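PDB 4LE4: beta-glucanase from Podospora anserina, which probably hydrolyses beta-glucans as a family 131 glycoside hydrolase and binds cellotriose. Local coordinates for residues Ala42-Ser47 with Arg78-Ile83. Numbering follows the deposited sequence.
Sequences AYVNLS and RRTELI
T80 meets Y43 and V44 where the two antiparallel sheets of a concanavalin-type beta-sandwich, the fold of family 131 glycoside hydrolases, face each other. Strand 44-47 pairs with strand 61-66 in one sheet and strand 78-84 with strand 30-34 in the other, so no hydrogen bond crosses between the segments and packing alone joins them. The tight part is small: T80 CG2 sits 3.6 Å from Y43 CB and 4.0 Å from V44 CG2. Threonine suits this place because its two branches do different work. With CG2 anti to the backbone N (OG1 at chi1 -66°), the methyl turns to the aliphatic carbons, while OG1, lying obliquely to the Y43 ring at 3.9 Å from its CD1, bonds to the carbonyl O of T65; the buried hydroxyl is thus satisfied. The Y43 side chain crosses T80 obliquely, with the methyl of A42 over one face of its ring, and its OH reaches T69 and S38. Beta-branched V44 offers CG2 to the interface and keeps a compact, strand-compatible shape. Contact thins along 44-47: L82 CD2 comes only to 4.6 Å from V44 CG2, and beyond V44 the strand, with partly exposed L46 and S47, makes no contact with 78-83. On the face turned from this contact, E81, whose OE1 also bonds to H206, is gripped side-on by R79, whose NE and NH2 each bind one carboxylate oxygen and hold the group against rotation. The shorter bond, R79 NE to E81 OE2, spans 2.6 Å and is nearly straight at 172°, with the oxygen in the guanidinium plane.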
# COMPACT_ATOMS: atom_id res chain seq x y z
N ALA A 42 15.13 -5.41 -8.86
CA ALA A 42 15.77 -4.48 -7.94
C ALA A 42 14.72 -3.85 -7.01
O ALA A 42 15.04 -3.40 -5.91
CB ALA A 42 16.45 -3.36 -8.70
N TYR A 43 13.46 -3.83 -7.48
CA TYR A 43 12.38 -3.16 -6.74
C TYR A 43 11.22 -4.00 -6.19
O TYR A 43 10.61 -3.63 -5.19
CB TYR A 43 11.78 -2.08 -7.65
CG TYR A 43 12.77 -1.19 -8.31
CD1 TYR A 43 13.69 -0.47 -7.56
CD2 TYR A 43 12.76 -1.02 -9.71
CE1 TYR A 43 14.56 0.41 -8.19
CE2 TYR A 43 13.63 -0.15 -10.33
CZ TYR A 43 14.52 0.56 -9.56
OH TYR A 43 15.37 1.43 -10.18
N VAL A 44 10.92 -5.12 -6.83
CA VAL A 44 9.81 -5.92 -6.39
C VAL A 44 10.22 -7.40 -6.44
O VAL A 44 10.72 -7.85 -7.46
CB VAL A 44 8.60 -5.72 -7.32
CG1 VAL A 44 7.37 -6.43 -6.72
CG2 VAL A 44 8.30 -4.22 -7.50
N ASN A 45 10.02 -8.12 -5.35
CA ASN A 45 10.34 -9.55 -5.31
C ASN A 45 9.25 -10.24 -4.54
O ASN A 45 8.82 -9.74 -3.50
CB ASN A 45 11.70 -9.78 -4.65
CG ASN A 45 12.85 -9.27 -5.49
OD1 ASN A 45 13.34 -8.15 -5.30
ND2 ASN A 45 13.28 -10.08 -6.44
N LEU A 46 8.81 -11.41 -5.02
CA LEU A 46 7.75 -12.14 -4.36
C LEU A 46 8.30 -13.37 -3.64
O LEU A 46 9.26 -14.00 -4.11
CB LEU A 46 6.72 -12.64 -5.39
CG LEU A 46 6.16 -11.65 -6.41
CD1 LEU A 46 5.22 -12.36 -7.39
CD2 LEU A 46 5.41 -10.55 -5.64
N SER A 47 7.68 -13.70 -2.52
CA SER A 47 8.04 -14.87 -1.74
C SER A 47 7.00 -15.14 -0.67
O SER A 47 6.33 -14.23 -0.18
CB SER A 47 9.41 -14.67 -1.07
OG SER A 47 9.70 -15.74 -0.18
N ARG A 78 11.93 9.30 -4.08
CA ARG A 78 12.14 7.89 -4.48
C ARG A 78 10.76 7.22 -4.53
O ARG A 78 9.93 7.45 -3.66
CB ARG A 78 12.96 7.10 -3.46
CG ARG A 78 14.26 7.72 -3.07
CD ARG A 78 14.65 7.21 -1.65
NE ARG A 78 15.48 6.07 -1.88
CZ ARG A 78 16.04 5.27 -0.99
NH1 ARG A 78 15.88 5.40 0.34
NH2 ARG A 78 16.84 4.34 -1.47
N ARG A 79 10.54 6.37 -5.54
CA ARG A 79 9.24 5.70 -5.68
C ARG A 79 9.34 4.32 -6.32
O ARG A 79 10.10 4.13 -7.24
CB ARG A 79 8.30 6.51 -6.60
CG ARG A 79 8.09 7.96 -6.20
CD ARG A 79 7.38 8.72 -7.30
NE ARG A 79 5.96 8.42 -7.29
CZ ARG A 79 5.05 9.14 -7.94
NH1 ARG A 79 5.43 10.19 -8.66
NH2 ARG A 79 3.77 8.79 -7.88
N THR A 80 8.51 3.40 -5.84
CA THR A 80 8.36 2.07 -6.43
C THR A 80 6.88 1.84 -6.16
O THR A 80 6.46 1.63 -5.01
CB THR A 80 9.17 0.96 -5.72
OG1 THR A 80 10.57 1.20 -5.88
CG2 THR A 80 8.83 -0.38 -6.34
N GLU A 81 6.09 1.92 -7.22
CA GLU A 81 4.63 1.79 -7.07
C GLU A 81 4.01 0.96 -8.18
O GLU A 81 4.48 0.98 -9.30
CB GLU A 81 4.01 3.22 -7.09
CG GLU A 81 4.50 4.11 -5.96
CD GLU A 81 4.48 5.60 -6.31
OE1 GLU A 81 3.60 6.01 -7.13
OE2 GLU A 81 5.33 6.35 -5.78
N LEU A 82 2.94 0.23 -7.82
CA LEU A 82 2.16 -0.59 -8.72
C LEU A 82 0.76 0.03 -8.69
O LEU A 82 0.31 0.48 -7.64
CB LEU A 82 2.04 -2.05 -8.20
CG LEU A 82 3.39 -2.71 -7.88
CD1 LEU A 82 3.17 -4.09 -7.31
CD2 LEU A 82 4.21 -2.76 -9.15
N ILE A 83 0.08 0.05 -9.82
CA ILE A 83 -1.28 0.58 -9.89
C ILE A 83 -2.19 -0.53 -10.41
O ILE A 83 -1.83 -1.26 -11.33
CB ILE A 83 -1.33 1.82 -10.84
CG1 ILE A 83 -0.52 2.97 -10.22
CG2 ILE A 83 -2.77 2.37 -11.01
CD1 ILE A 83 -0.31 4.10 -11.17